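Side-chain contacts in SusD-like protein BACOVA_02651 (Bacteroides ovatus, PDB 5E75), which binds polysaccharide at the cell surface of a gut bacterium and probably captures xyloglucan before its transport into the periplasm for degradation: residues Phe63-Thr66 and Asn71-Gly74; Pro130-Glu135 and Ile503-Leu508; Asp265-Phe268 and Val272-Gly275; Asp340-Lys345 and Asn350-Thr355. All coordinates share one frame; numbering follows the deposited sequence.

Contact 1 of 4, residues Phe63-Thr66 and Asn71-Gly74; sequences FQVT and NLSG
Val65 and Leu72 meet tip to tip where the loop after helix 58-62 turns into the long helix 70-95, a helix-loop-helix connection in the alpha-helical SusD fold. The two branched side chains reach toward each other, and only one methyl on each side does the touching: CG1 of Val65 comes to 3.9 Å from CD1 of Leu72. On the valine, CG1 lies opposite the backbone N (chi1 -178°), which turns this branch rather than CG2 to the leucine. Leu72 places CG beside its own backbone N and continues extended, so that CD1 leads out from the first turn of the helix toward the loop.

Nothing polar joins the two segments; the contact is small and purely van der Waals. Gln59 and Phe60 of helix 58-62 also pack on Val65, so the valine bridges the preceding helix and the following one. Backbone carbonyls of Phe63 and Val65 hydrogen-bond a bound Tris molecule, probably from the crystallisation liquor. CB of Thr66 points away from the helix segment, and the residue contributes its backbone instead: its carbonyl O rests 3.5 Å from the same CD1 methyl of Leu72.

Contact 2 of 4, residues Pro130-Glu135 and Ile503-Leu508; sequences PVILIE and IQNPLL
Ile132 rests its CD1 methyl against both Asn505 and Leu508, joining the loop after helix 103-125 to an Asx turn that follows helix 499-504. This long-range contact brings an early part of the helical SusD fold against its C-terminal region. The packed part is confined to that one methyl. CD1 lies 3.5 Å from ND2 of Asn505, the two side chains arriving from opposite directions, and 3.9 Å from CD2 of Leu508, whose side chain crosses that of Ile132 at about a right angle. Trp76 and Leu148 pack on Leu508 as well.

Beyond this methyl the pairing is loose: Ile503, Gln504 and Pro506 are exposed, and a bound ethanediol, probably from the crystallisation liquor, lies close to the Ile132 side chain. The buried amide of Asn505 has work at both ends, ND2 donating to Arg146 O while OD1 receives the turn's bond. Losing this amide to an alanine here would probably leave Arg146 O without that donor and open a gap beside the Ile132 methyl. The bond closing the turn runs from Leu507 N to Asn505 OD1 at 3.1 Å, with the donor lying well above the carbonyl plane, 52° out of it.

Contact 3 of 4, residues Asp265-Phe268 and Val272-Gly275; sequences DLAF and VTGG
This is a short-range apolar contact, largely buried, in which the chain leaving helix 263-266 folds back on itself within the loop that leads to strand 283-284. Two pairs of side chains carry it, with no hydrogen bond between the segments. In the first, CB of Ala267 points at Thr273 and meets its CG2 methyl at 3.5 Å, tighter than the usual carbon-carbon distance. Thr273 offers this methyl because its hydroxyl takes the place between the backbone N and the carbonyl carbon (chi1 65°), where OG1 hydrogen-bonds Val276 O; the apolar branch is thereby left to face the alanine, and the polar one serves the loop's own backbone.

The second pair is Phe268 and Val272, whose side chains cross at about a right angle. CG2 of Val272 approaches the ring obliquely, 3.8 Å from CE1 of Phe268 and 4.0 Å from its CD1. The other valine branch takes a lesser part, with CG1 at 4.1 Å from CE1 of Phe268. The chain thus closes on itself through two neighbouring methyl contacts, and the two glycines that follow, both with positive phi, carry it onward at the surface.

Tyr321 of strand 321-322 packs on both Phe268 and Val272, and Pro329 adds to the ring's surroundings. Cys278, from the loop that follows, touches Ala267, while backbone hydrogen bonding between Ala267 and Ser280 ties the residue just past helix 263-266 to the chain approaching strand 283-284.

Contact 4 of 4, residues Asp340-Lys345 and Asn350-Thr355; sequences DDNDGK and NSPLNT
Lys345 sets CG beside its backbone N (chi1 -59°) and then runs fully extended, which carries the amine away from Pro352 to a hydrogen bond with Tyr236 OH and leaves the root of the side chain and the backbone to make the contact. CB of Lys345 accordingly lies 4.0 Å from CB of Pro352. In Asn342 a similar first torsion, -71°, turns the amide toward the proline, and the two side chains cross at about a right angle, with OD1 of Asn342 3.9 Å from CG of Pro352. The ND2 end of that amide donates to the carbonyls of Gly337 and Pro335, which fix how the group is turned.

The proline ring also rests against the carbonyl of Lys345, whose O lies 3.2 Å from CD of Pro352 and 3.4 Å from its CB. No hydrogen-bond partner is found for this buried oxygen. Asn342 and Lys345 are the first and last residues of a type I' beta turn, closed by Lys345 N to Asn342 O at 2.9 Å, in a long connection between strands 321-322 and 355-359. Asp343, in the turn, forms a salt bridge with Lys237.

Within 350-355, Ser351 and Leu353 bracket the proline in an ST turn: Leu353 N donates almost straight to Ser351 OG at 3.2 Å, with an angle of 168°. Pro352 O in turn accepts from Asn239 ND2.

Contacts 1, 3 and 4 each close a short length of chain, whereas contact 2 joins segments 368 residues apart and so ties the N-terminal part of the chain to its C-terminal region. Contact 1 is the most open, with an exposed threonine among its three touching residues; the other three are largely buried. Contacts 3 and 4 are neighbours, their centres about 12 Å apart; contact 3 packs on strand 321-322 and contact 4 lies in the long loop that follows it. Helix 70-95 supplies Leu72 to contact 1 and packs Trp76 against contact 2. Methyl contacts dominate 1 and 3, an amide joins them in 2, and 4 relies on a proline against a backbone carbonyl.

Contact 1 of 4, residues Phe63-Thr66 and Asn71-Gly74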
# COMPACT_ATOMS: atom_id res chain seq x y z
N PHE A 63 12.10 -12.87 -6.18
CA PHE A 63 13.18 -12.68 -5.21
C PHE A 63 14.57 -12.77 -5.85
O PHE A 63 15.46 -13.47 -5.36
CB PHE A 63 13.05 -13.63 -4.01
CG PHE A 63 11.86 -13.32 -3.15
CD1 PHE A 63 11.97 -12.39 -2.12
CD2 PHE A 63 10.65 -13.93 -3.37
CE1 PHE A 63 10.88 -12.09 -1.33
CE2 PHE A 63 9.55 -13.65 -2.58
CZ PHE A 63 9.66 -12.71 -1.56
N GLN A 64 14.75 -12.03 -6.94
CA GLN A 64 16.03 -11.96 -7.62
C GLN A 64 16.47 -10.51 -7.88
O GLN A 64 17.16 -10.22 -8.85
CB GLN A 64 15.97 -12.75 -8.91
CG GLN A 64 15.65 -14.23 -8.69
CD GLN A 64 15.39 -14.97 -9.98
OE1 GLN A 64 14.25 -15.07 -10.42
NE2 GLN A 64 16.45 -15.49 -10.59
N VAL A 65 16.09 -9.61 -6.99
CA VAL A 65 16.45 -8.20 -7.13
C VAL A 65 17.93 -7.97 -6.85
O VAL A 65 18.50 -8.54 -5.93
CB VAL A 65 15.61 -7.32 -6.18
CG1 VAL A 65 15.94 -5.83 -6.37
CG2 VAL A 65 14.14 -7.55 -6.40
N THR A 66 18.56 -7.13 -7.68
CA THR A 66 19.95 -6.74 -7.47
C THR A 66 20.01 -5.33 -6.91
O THR A 66 19.06 -4.55 -7.03
CB THR A 66 20.79 -6.78 -8.75
OG1 THR A 66 20.47 -5.63 -9.56
CG2 THR A 66 20.52 -8.04 -9.55
N ASN A 71 14.26 0.66 -9.05
CA ASN A 71 13.17 0.79 -8.11
C ASN A 71 13.67 1.00 -6.68
O ASN A 71 13.01 1.67 -5.90
CB ASN A 71 12.26 -0.43 -8.16
CG ASN A 71 11.49 -0.50 -9.45
OD1 ASN A 71 10.61 0.32 -9.70
ND2 ASN A 71 11.84 -1.46 -10.29
N LEU A 72 14.82 0.43 -6.34
CA LEU A 72 15.38 0.62 -5.01
C LEU A 72 15.84 2.06 -4.82
O LEU A 72 15.55 2.66 -3.79
CB LEU A 72 16.53 -0.35 -4.74
CG LEU A 72 16.17 -1.84 -4.81
CD1 LEU A 72 17.42 -2.67 -4.58
CD2 LEU A 72 15.11 -2.17 -3.78
N SER A 73 16.56 2.60 -5.80
CA SER A 73 17.05 3.96 -5.68
C SER A 73 15.88 4.95 -5.72
O SER A 73 15.87 5.92 -4.97
CB SER A 73 18.09 4.23 -6.76
OG SER A 73 17.59 3.91 -8.03
N GLY A 74 14.89 4.69 -6.56
CA GLY A 74 13.73 5.55 -6.65
C GLY A 74 12.94 5.55 -5.35
O GLY A 74 12.52 6.59 -4.86

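Contact 2 of 4, residues Pro130-Glu135 and Ile503-Leu508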
# COMPACT_ATOMS: atom_id res chain seq x y z
N PRO A 130 16.77 -1.67 9.02
CA PRO A 130 17.51 -0.50 9.49
C PRO A 130 17.57 0.58 8.42
O PRO A 130 17.79 0.28 7.24
CB PRO A 130 18.91 -1.06 9.79
CG PRO A 130 18.70 -2.53 10.01
CD PRO A 130 17.59 -2.90 9.08
N VAL A 131 17.38 1.82 8.83
CA VAL A 131 17.55 2.97 7.93
C VAL A 131 18.12 4.13 8.74
O VAL A 131 18.23 4.02 9.97
CB VAL A 131 16.22 3.38 7.23
CG1 VAL A 131 15.79 2.33 6.20
CG2 VAL A 131 15.12 3.63 8.23
N ILE A 132 18.49 5.23 8.09
CA ILE A 132 19.06 6.38 8.78
C ILE A 132 17.93 7.30 9.26
O ILE A 132 17.15 7.80 8.45
CB ILE A 132 19.98 7.17 7.83
CG1 ILE A 132 21.09 6.26 7.30
CG2 ILE A 132 20.58 8.37 8.54
CD1 ILE A 132 21.86 6.82 6.12
N LEU A 133 17.84 7.50 10.57
CA LEU A 133 16.87 8.41 11.16
C LEU A 133 17.40 9.84 11.14
O LEU A 133 18.55 10.09 11.52
CB LEU A 133 16.57 7.98 12.60
CG LEU A 133 15.87 6.61 12.71
CD1 LEU A 133 15.79 6.21 14.17
CD2 LEU A 133 14.49 6.65 12.08
N ILE A 134 16.58 10.76 10.63
CA ILE A 134 16.99 12.14 10.39
C ILE A 134 15.91 13.12 10.83
O ILE A 134 14.79 13.08 10.31
CB ILE A 134 17.20 12.44 8.88
CG1 ILE A 134 18.15 11.44 8.25
CG2 ILE A 134 17.74 13.89 8.71
CD1 ILE A 134 18.15 11.52 6.75
N GLU A 135 16.26 13.99 11.77
CA GLU A 135 15.38 15.11 12.14
C GLU A 135 15.94 16.46 11.70
O GLU A 135 15.19 17.43 11.65
CB GLU A 135 15.17 15.17 13.65
CG GLU A 135 14.44 13.99 14.24
CD GLU A 135 14.34 14.09 15.75
OE1 GLU A 135 13.54 14.92 16.24
OE2 GLU A 135 15.07 13.35 16.43
N ILE A 503 27.61 3.53 -2.41
CA ILE A 503 28.86 4.13 -2.87
C ILE A 503 29.07 5.49 -2.19
O ILE A 503 30.18 5.79 -1.74
CB ILE A 503 28.88 4.26 -4.41
CG1 ILE A 503 29.02 2.86 -5.04
CG2 ILE A 503 30.02 5.17 -4.88
CD1 ILE A 503 28.72 2.83 -6.52
N GLN A 504 28.01 6.28 -2.10
CA GLN A 504 28.10 7.59 -1.47
C GLN A 504 28.22 7.51 0.05
O GLN A 504 28.85 8.36 0.67
CB GLN A 504 26.89 8.45 -1.86
CG GLN A 504 26.83 8.76 -3.34
CD GLN A 504 28.11 9.42 -3.85
OE1 GLN A 504 28.69 10.27 -3.19
NE2 GLN A 504 28.55 9.00 -5.04
N ASN A 505 27.60 6.49 0.65
CA ASN A 505 27.63 6.31 2.11
C ASN A 505 27.98 4.87 2.47
O ASN A 505 27.09 4.03 2.63
CB ASN A 505 26.28 6.69 2.72
CG ASN A 505 26.27 6.51 4.22
OD1 ASN A 505 27.30 6.25 4.83
ND2 ASN A 505 25.10 6.67 4.84
N PRO A 506 29.27 4.56 2.60
CA PRO A 506 29.66 3.18 2.90
C PRO A 506 29.15 2.64 4.24
O PRO A 506 29.25 1.43 4.47
CB PRO A 506 31.19 3.21 2.88
CG PRO A 506 31.58 4.64 2.80
CD PRO A 506 30.43 5.41 2.26
N LEU A 507 28.62 3.50 5.11
CA LEU A 507 28.10 3.01 6.37
C LEU A 507 26.81 2.24 6.17
O LEU A 507 26.35 1.56 7.09
CB LEU A 507 27.92 4.13 7.39
CG LEU A 507 29.22 4.82 7.85
CD1 LEU A 507 28.94 5.93 8.84
CD2 LEU A 507 30.19 3.83 8.45
N LEU A 508 26.21 2.33 4.98
CA LEU A 508 25.06 1.50 4.67
C LEU A 508 25.44 0.01 4.65
O LEU A 508 24.57 -0.85 4.77
CB LEU A 508 24.41 1.92 3.35
CG LEU A 508 23.74 3.30 3.35
CD1 LEU A 508 23.19 3.59 1.96
CD2 LEU A 508 22.64 3.45 4.41

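Contact 3 of 4, residues Asp265-Phe268 and Val272-Gly275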
# COMPACT_ATOMS: atom_id res chain seq x y z
N ASP A 265 1.24 2.53 -17.02
CA ASP A 265 1.92 1.31 -16.59
C ASP A 265 0.96 0.28 -16.00
O ASP A 265 1.32 -0.89 -15.88
CB ASP A 265 3.03 1.64 -15.59
CG ASP A 265 4.25 2.27 -16.27
OD1 ASP A 265 4.97 1.56 -17.00
OD2 ASP A 265 4.48 3.47 -16.07
N LEU A 266 -0.25 0.71 -15.64
CA LEU A 266 -1.27 -0.17 -15.07
C LEU A 266 -2.28 -0.64 -16.12
O LEU A 266 -2.72 -1.78 -16.10
CB LEU A 266 -2.01 0.53 -13.93
CG LEU A 266 -1.17 0.99 -12.73
CD1 LEU A 266 -2.06 1.70 -11.72
CD2 LEU A 266 -0.46 -0.19 -12.08
N ALA A 267 -2.63 0.25 -17.05
CA ALA A 267 -3.67 -0.04 -18.04
C ALA A 267 -3.13 -0.89 -19.20
O ALA A 267 -2.11 -0.56 -19.79
CB ALA A 267 -4.29 1.27 -18.57
N PHE A 268 -3.83 -1.97 -19.51
CA PHE A 268 -3.36 -2.98 -20.47
C PHE A 268 -3.71 -2.66 -21.92
O PHE A 268 -3.09 -3.20 -22.84
CB PHE A 268 -3.92 -4.37 -20.11
CG PHE A 268 -5.33 -4.60 -20.57
CD1 PHE A 268 -6.41 -4.08 -19.86
CD2 PHE A 268 -5.59 -5.35 -21.70
CE1 PHE A 268 -7.72 -4.31 -20.28
CE2 PHE A 268 -6.89 -5.58 -22.12
CZ PHE A 268 -7.95 -5.05 -21.41
N VAL A 272 -9.68 0.49 -22.43
CA VAL A 272 -10.13 0.88 -21.09
C VAL A 272 -9.53 2.21 -20.62
O VAL A 272 -9.57 2.53 -19.44
CB VAL A 272 -9.87 -0.23 -20.03
CG1 VAL A 272 -10.71 -1.47 -20.38
CG2 VAL A 272 -8.38 -0.58 -19.91
N THR A 273 -8.98 2.98 -21.56
CA THR A 273 -8.46 4.31 -21.25
C THR A 273 -9.02 5.38 -22.19
O THR A 273 -8.50 6.49 -22.22
CB THR A 273 -6.94 4.37 -21.40
OG1 THR A 273 -6.63 4.15 -22.78
CG2 THR A 273 -6.24 3.34 -20.53
N GLY A 274 -10.06 5.05 -22.95
CA GLY A 274 -10.63 6.02 -23.88
C GLY A 274 -9.67 6.44 -24.98
O GLY A 274 -9.77 7.55 -25.52
N GLY A 275 -8.72 5.57 -25.30
CA GLY A 275 -7.76 5.85 -26.35
C GLY A 275 -6.43 6.41 -25.87
O GLY A 275 -5.50 6.58 -26.65

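Contact 4 of 4, residues Asp340-Lys345 and Asn350-Thr355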
# COMPACT_ATOMS: atom_id res chain seq x y z
N ASP A 340 -15.32 8.86 -18.60
CA ASP A 340 -15.96 7.88 -17.71
C ASP A 340 -16.10 8.44 -16.29
O ASP A 340 -15.54 7.90 -15.31
CB ASP A 340 -15.18 6.56 -17.71
CG ASP A 340 -15.35 5.79 -19.02
OD1 ASP A 340 -16.42 5.92 -19.66
OD2 ASP A 340 -14.41 5.04 -19.39
N ASP A 341 -16.86 9.54 -16.18
CA ASP A 341 -17.01 10.27 -14.93
C ASP A 341 -15.65 10.70 -14.37
O ASP A 341 -15.47 10.77 -13.15
CB ASP A 341 -17.84 9.47 -13.90
CG ASP A 341 -19.28 9.26 -14.33
OD1 ASP A 341 -19.81 10.06 -15.15
OD2 ASP A 341 -19.90 8.29 -13.84
N ASN A 342 -14.70 11.00 -15.25
CA ASN A 342 -13.37 11.46 -14.84
C ASN A 342 -13.10 12.94 -15.16
O ASN A 342 -11.98 13.41 -14.99
CB ASN A 342 -12.29 10.58 -15.48
CG ASN A 342 -12.25 9.20 -14.86
OD1 ASN A 342 -12.27 9.07 -13.63
ND2 ASN A 342 -12.22 8.17 -15.69
N ASP A 343 -14.12 13.64 -15.63
CA ASP A 343 -14.04 15.10 -15.88
C ASP A 343 -12.89 15.46 -16.81
O ASP A 343 -12.28 16.52 -16.68
CB ASP A 343 -13.92 15.88 -14.56
CG ASP A 343 -15.18 15.80 -13.71
OD1 ASP A 343 -16.29 15.65 -14.27
OD2 ASP A 343 -15.07 15.91 -12.47
N GLY A 344 -12.59 14.56 -17.75
CA GLY A 344 -11.54 14.77 -18.72
C GLY A 344 -10.14 14.53 -18.20
O GLY A 344 -9.17 14.70 -18.94
N LYS A 345 -10.01 14.11 -16.94
CA LYS A 345 -8.72 14.07 -16.27
C LYS A 345 -7.99 12.72 -16.37
O LYS A 345 -7.51 12.18 -15.38
CB LYS A 345 -8.89 14.42 -14.79
CG LYS A 345 -9.51 15.79 -14.51
CD LYS A 345 -9.80 15.96 -13.03
CE LYS A 345 -10.19 17.40 -12.70
NZ LYS A 345 -10.64 17.52 -11.29
N ASN A 350 -1.08 9.91 -16.50
CA ASN A 350 -1.77 10.89 -15.68
C ASN A 350 -3.14 10.38 -15.26
O ASN A 350 -4.12 10.45 -16.01
CB ASN A 350 -1.90 12.22 -16.42
CG ASN A 350 -2.18 13.38 -15.49
OD1 ASN A 350 -2.66 13.18 -14.38
ND2 ASN A 350 -1.86 14.59 -15.93
N SER A 351 -3.19 9.83 -14.04
CA SER A 351 -4.41 9.28 -13.47
C SER A 351 -5.01 10.26 -12.47
O SER A 351 -4.27 10.87 -11.71
CB SER A 351 -4.10 7.99 -12.71
OG SER A 351 -5.23 7.57 -11.98
N PRO A 352 -6.34 10.36 -12.45
CA PRO A 352 -7.03 11.23 -11.49
C PRO A 352 -7.25 10.60 -10.11
O PRO A 352 -7.78 11.25 -9.21
CB PRO A 352 -8.38 11.46 -12.18
CG PRO A 352 -8.64 10.21 -12.87
CD PRO A 352 -7.29 9.74 -13.39
N LEU A 353 -6.86 9.35 -9.94
CA LEU A 353 -7.08 8.69 -8.66
C LEU A 353 -6.04 9.07 -7.63
O LEU A 353 -4.84 9.19 -7.93
CB LEU A 353 -7.04 7.17 -8.85
CG LEU A 353 -8.07 6.63 -9.84
CD1 LEU A 353 -7.82 5.16 -10.04
CD2 LEU A 353 -9.49 6.86 -9.35
N ASN A 354 -6.50 9.27 -6.40
CA ASN A 354 -5.57 9.35 -5.29
C ASN A 354 -4.90 8.00 -5.05
O ASN A 354 -5.40 6.96 -5.53
CB ASN A 354 -6.30 9.78 -4.01
CG ASN A 354 -6.62 11.26 -3.97
OD1 ASN A 354 -6.11 12.05 -4.77
ND2 ASN A 354 -7.46 11.64 -3.03
N THR A 355 -3.79 8.01 -4.32
CA THR A 355 -3.14 6.75 -3.91
C THR A 355 -3.37 6.56 -2.42
O THR A 355 -2.89 7.32 -1.59
CB THR A 355 -1.62 6.78 -4.17
OG1 THR A 355 -1.37 7.03 -5.56
CG2 THR A 355 -0.95 5.47 -3.78